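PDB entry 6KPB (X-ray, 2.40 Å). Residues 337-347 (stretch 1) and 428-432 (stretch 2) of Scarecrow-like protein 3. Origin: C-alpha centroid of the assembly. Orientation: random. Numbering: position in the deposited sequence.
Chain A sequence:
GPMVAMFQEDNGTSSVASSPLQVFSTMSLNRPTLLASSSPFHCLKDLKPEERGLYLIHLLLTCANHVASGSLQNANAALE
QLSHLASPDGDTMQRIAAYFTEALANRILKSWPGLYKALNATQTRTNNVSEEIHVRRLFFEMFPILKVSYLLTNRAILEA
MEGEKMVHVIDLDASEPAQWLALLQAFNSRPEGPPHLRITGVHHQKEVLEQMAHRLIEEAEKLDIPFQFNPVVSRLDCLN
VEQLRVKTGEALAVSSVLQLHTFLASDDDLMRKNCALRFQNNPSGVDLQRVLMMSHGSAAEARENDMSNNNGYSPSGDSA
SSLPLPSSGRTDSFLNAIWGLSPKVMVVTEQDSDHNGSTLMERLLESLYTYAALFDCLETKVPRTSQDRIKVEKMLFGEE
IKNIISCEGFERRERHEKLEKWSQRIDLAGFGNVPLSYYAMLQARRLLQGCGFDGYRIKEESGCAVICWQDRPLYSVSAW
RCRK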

ATOM      1  N   ALA A 337      -8.497 -27.012  25.509  1.00 99.73           N
ATOM      2  CA  ALA A 337      -7.062 -27.248  25.393  1.00 90.97           C
ATOM      3  C   ALA A 337      -6.294 -26.460  26.446  1.00 98.57           C
ATOM      4  O   ALA A 337      -5.348 -26.976  27.052  1.00 96.02           O
ATOM      5  CB  ALA A 337      -6.578 -26.887  23.990  1.00 90.32           C
ATOM      6  N   ILE A 338      -6.689 -25.205  26.678  1.00 90.23           N
ATOM      7  CA  ILE A 338      -6.092 -24.429  27.759  1.00 84.54           C
ATOM      8  C   ILE A 338      -6.398 -25.073  29.103  1.00 98.81           C
ATOM      9  O   ILE A 338      -5.529 -25.161  29.979  1.00106.20           O
ATOM     10  CB  ILE A 338      -6.580 -22.969  27.709  1.00 90.34           C
ATOM     11  CG1 ILE A 338      -6.135 -22.301  26.408  1.00 99.43           C
ATOM     12  CG2 ILE A 338      -6.070 -22.194  28.917  1.00 88.71           C
ATOM     13  CD1 ILE A 338      -4.642 -22.332  26.189  1.00106.08           C
ATOM     14  N   TRP A 339      -7.635 -25.544  29.284  1.00 96.23           N
ATOM     15  CA  TRP A 339      -8.012 -26.184  30.541  1.00102.03           C
ATOM     16  C   TRP A 339      -7.120 -27.382  30.840  1.00100.30           C
ATOM     17  O   TRP A 339      -6.677 -27.566  31.980  1.00103.04           O
ATOM     18  CB  TRP A 339      -9.480 -26.606  30.493  1.00110.67           C
ATOM     19  CG  TRP A 339     -10.008 -27.129  31.797  1.00105.91           C
ATOM     20  CD1 TRP A 339     -10.630 -26.410  32.776  1.00106.72           C
ATOM     21  CD2 TRP A 339      -9.963 -28.485  32.262  1.00107.34           C
ATOM     22  NE1 TRP A 339     -10.973 -27.231  33.822  1.00105.28           N
ATOM     23  CE2 TRP A 339     -10.575 -28.510  33.532  1.00108.13           C
ATOM     24  CE3 TRP A 339      -9.465 -29.678  31.731  1.00116.37           C
ATOM     25  CZ2 TRP A 339     -10.702 -29.681  34.278  1.00107.56           C
ATOM     26  CZ3 TRP A 339      -9.592 -30.841  32.473  1.00112.63           C
ATOM     27  CH2 TRP A 339     -10.206 -30.833  33.731  1.00105.47           C
ATOM     28  N   GLY A 340      -6.834 -28.201  29.824  1.00106.49           N
ATOM     29  CA  GLY A 340      -6.001 -29.372  30.036  1.00 97.95           C
ATOM     30  C   GLY A 340      -4.589 -29.038  30.473  1.00 99.19           C
ATOM     31  O   GLY A 340      -3.928 -29.853  31.122  1.00110.62           O
ATOM     32  N   LEU A 341      -4.106 -27.842  30.131  1.00109.76           N
ATOM     33  CA  LEU A 341      -2.788 -27.415  30.583  1.00109.24           C
ATOM     34  C   LEU A 341      -2.748 -27.109  32.076  1.00105.90           C
ATOM     35  O   LEU A 341      -1.663 -26.867  32.611  1.00106.39           O
ATOM     36  CB  LEU A 341      -2.331 -26.188  29.792  1.00107.62           C
ATOM     37  CG  LEU A 341      -2.094 -26.402  28.296  1.00117.63           C
ATOM     38  CD1 LEU A 341      -1.317 -25.236  27.701  1.00118.96           C
ATOM     39  CD2 LEU A 341      -1.373 -27.719  28.045  1.00117.42           C
ATOM     40  N   SER A 342      -3.900 -27.124  32.746  1.00 97.14           N
ATOM     41  CA  SER A 342      -4.022 -26.819  34.165  1.00 99.11           C
ATOM     42  C   SER A 342      -3.353 -25.494  34.553  1.00 99.08           C
ATOM     43  O   SER A 342      -2.466 -25.471  35.409  1.00100.50           O
ATOM     44  CB  SER A 342      -3.451 -27.955  35.006  1.00118.74           C
ATOM     45  OG  SER A 342      -2.042 -27.995  34.904  1.00135.40           O
ATOM     46  N   PRO A 343      -3.758 -24.373  33.953  1.00 90.30           N
ATOM     47  CA  PRO A 343      -3.196 -23.092  34.391  1.00 91.84           C
ATOM     48  C   PRO A 343      -3.724 -22.715  35.764  1.00 92.89           C
ATOM     49  O   PRO A 343      -4.871 -23.006  36.112  1.00 94.32           O
ATOM     50  CB  PRO A 343      -3.671 -22.110  33.316  1.00 92.88           C
ATOM     51  CG  PRO A 343      -4.940 -22.696  32.824  1.00 92.30           C
ATOM     52  CD  PRO A 343      -4.719 -24.187  32.853  1.00 83.08           C
ATOM     53  N   LYS A 344      -2.868 -22.064  36.552  1.00 90.58           N
ATOM     54  CA  LYS A 344      -3.306 -21.591  37.858  1.00 87.12           C
ATOM     55  C   LYS A 344      -4.217 -20.378  37.729  1.00 88.13           C
ATOM     56  O   LYS A 344      -5.064 -20.146  38.599  1.00 88.95           O
ATOM     57  CB  LYS A 344      -2.097 -21.268  38.735  1.00 91.70           C
ATOM     58  CG  LYS A 344      -2.173 -21.883  40.121  1.00 98.75           C
ATOM     59  CD  LYS A 344      -0.945 -21.552  40.944  1.00 96.34           C
ATOM     60  CE  LYS A 344      -1.164 -21.908  42.401  1.00101.51           C
ATOM     61  NZ  LYS A 344       0.041 -21.632  43.226  1.00105.25           N
ATOM     62  N   VAL A 345      -4.064 -19.605  36.657  1.00 84.49           N
ATOM     63  CA  VAL A 345      -4.966 -18.498  36.366  1.00 79.79           C
ATOM     64  C   VAL A 345      -4.934 -18.233  34.867  1.00 85.43           C
ATOM     65  O   VAL A 345      -3.886 -18.341  34.224  1.00 83.98           O
ATOM     66  CB  VAL A 345      -4.600 -17.230  37.176  1.00 91.05           C
ATOM     67  CG1 VAL A 345      -3.275 -16.635  36.706  1.00 79.08           C
ATOM     68  CG2 VAL A 345      -5.716 -16.197  37.087  1.00 84.68           C
ATOM     69  N   MET A 346      -6.098 -17.915  34.308  1.00 84.51           N
ATOM     70  CA  MET A 346      -6.207 -17.413  32.948  1.00 83.15           C
ATOM     71  C   MET A 346      -6.843 -16.035  32.996  1.00 76.77           C
ATOM     72  O   MET A 346      -7.911 -15.862  33.592  1.00 82.93           O
ATOM     73  CB  MET A 346      -7.034 -18.344  32.057  1.00 89.91           C
ATOM     74  CG  MET A 346      -7.232 -17.806  30.646  1.00 84.80           C
ATOM     75  SD  MET A 346      -8.100 -18.946  29.553  1.00 89.62           S
ATOM     76  CE  MET A 346      -9.730 -18.962  30.294  1.00 93.69           C
ATOM     77  N   VAL A 347      -6.189 -15.059  32.377  1.00 75.35           N
ATOM     78  CA  VAL A 347      -6.676 -13.687  32.346  1.00 79.28           C
ATOM     79  C   VAL A 347      -7.090 -13.360  30.919  1.00 70.77           C
ATOM     80  O   VAL A 347      -6.330 -13.595  29.971  1.00 69.06           O
ATOM     81  CB  VAL A 347      -5.622 -12.702  32.879  1.00 81.19           C
ATOM     82  CG1 VAL A 347      -5.400 -12.935  34.366  1.00 84.64           C
ATOM     83  CG2 VAL A 347      -4.311 -12.850  32.134  1.00 90.24           C
TER
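Stretch 2 428-432: LAGFG

A single aromatic side chain, delivered by a turn that only glycine adopts easily, can anchor one segment to another far away in sequence, and Scarecrow-like protein 3 offers a compact example. Stretch 1 runs from the last turn of a helix through a loop into a strand; Ser 342, with positive phi, is the first residue to leave the helical conformation. Stretch 2 likewise comes off a helix, turns at Gly 430 in a Schellman motif, and proceeds as a strand from Phe 431. The backbones stay well apart, the CA atoms of Trp 339 and Gly 430 lying 6.9 Å from each other, and side chains from both stretches, chiefly Trp 339 and Phe 431, span the gap.

The polar component is small. Trp 339, its CA-to-CB bond pointing toward stretch 2 and its chi1 in the t well, brings its indole against the turn, and its NE1 donates a weak hydrogen bond to Gly 430 O at 2.9 Å, with an N-H...O angle of 127°. Trp 339 CD1 also lies 3.6 Å from Ala 429 O. Gly 430 suits this site twice over: its phi of 103° would jam a CB against the preceding carbonyl, and an ideal CB would come within 2.7 Å of Trp 339 NE1.

Aromatic contacts centre on Phe 431, whose ring is covered on both faces. On one, Trp 339 presents its edge, the five-membered ring and the phenyl ring having centroids 5.3 Å apart and planes at 85°. On the opposite face sits Met 346 CE, 3.8 Å from the centroid of the Phe 431 ring and almost on its normal, a CH-pi contact.

Apolar packing completes the seat. Phe 431 CZ lies 3.8 Å from Trp 339 CB and 4.0 Å from Ile 338 CG2, while Pro 343 CG approaches the ring edge at CE1 of Phe 431, 4.3 Å away. Ile 338 and Trp 339 from the helix, Met 346 from the strand and Pro 343 between them thus all pack around one phenyl ring.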

ATOM      1  N   LEU A 428     -18.440 -22.739  31.155  1.00100.86           N
ATOM      2  CA  LEU A 428     -18.817 -24.052  30.645  1.00 99.34           C
ATOM      3  C   LEU A 428     -17.608 -24.880  30.235  1.00 99.93           C
ATOM      4  O   LEU A 428     -17.697 -26.112  30.212  1.00103.36           O
ATOM      5  CB  LEU A 428     -19.770 -23.913  29.458  1.00 94.44           C
ATOM      6  CG  LEU A 428     -21.252 -23.725  29.785  1.00108.00           C
ATOM      7  CD1 LEU A 428     -22.090 -23.782  28.517  1.00115.12           C
ATOM      8  CD2 LEU A 428     -21.713 -24.778  30.784  1.00107.25           C
ATOM      9  N   ALA A 429     -16.488 -24.239  29.911  1.00103.50           N
ATOM     10  CA  ALA A 429     -15.275 -24.956  29.539  1.00 99.45           C
ATOM     11  C   ALA A 429     -14.527 -25.515  30.741  1.00 95.70           C
ATOM     12  O   ALA A 429     -13.470 -26.127  30.559  1.00110.28           O
ATOM     13  CB  ALA A 429     -14.350 -24.041  28.732  1.00 99.15           C
ATOM     14  N   GLY A 430     -15.041 -25.320  31.951  1.00 95.47           N
ATOM     15  CA  GLY A 430     -14.422 -25.852  33.147  1.00 89.45           C
ATOM     16  C   GLY A 430     -13.648 -24.857  33.979  1.00 92.90           C
ATOM     17  O   GLY A 430     -12.894 -25.274  34.864  1.00100.47           O
ATOM     18  N   PHE A 431     -13.806 -23.561  33.729  1.00 82.76           N
ATOM     19  CA  PHE A 431     -13.098 -22.535  34.475  1.00 82.40           C
ATOM     20  C   PHE A 431     -14.020 -21.895  35.507  1.00 93.64           C
ATOM     21  O   PHE A 431     -15.222 -21.740  35.273  1.00 90.02           O
ATOM     22  CB  PHE A 431     -12.543 -21.458  33.539  1.00 84.52           C
ATOM     23  CG  PHE A 431     -11.460 -21.950  32.621  1.00 93.58           C
ATOM     24  CD1 PHE A 431     -10.133 -21.916  33.015  1.00 85.68           C
ATOM     25  CD2 PHE A 431     -11.768 -22.441  31.363  1.00 97.74           C
ATOM     26  CE1 PHE A 431      -9.134 -22.365  32.174  1.00 91.16           C
ATOM     27  CE2 PHE A 431     -10.773 -22.892  30.517  1.00 97.33           C
ATOM     28  CZ  PHE A 431      -9.453 -22.854  30.923  1.00 93.77           C
ATOM     29  N   GLY A 432     -13.447 -21.536  36.649  1.00 98.74           N
ATOM     30  CA  GLY A 432     -14.154 -20.801  37.688  1.00 91.21           C
ATOM     31  C   GLY A 432     -13.628 -19.379  37.755  1.00 99.86           C
ATOM     32  O   GLY A 432     -12.421 -19.150  37.646  1.00 97.55           O
TER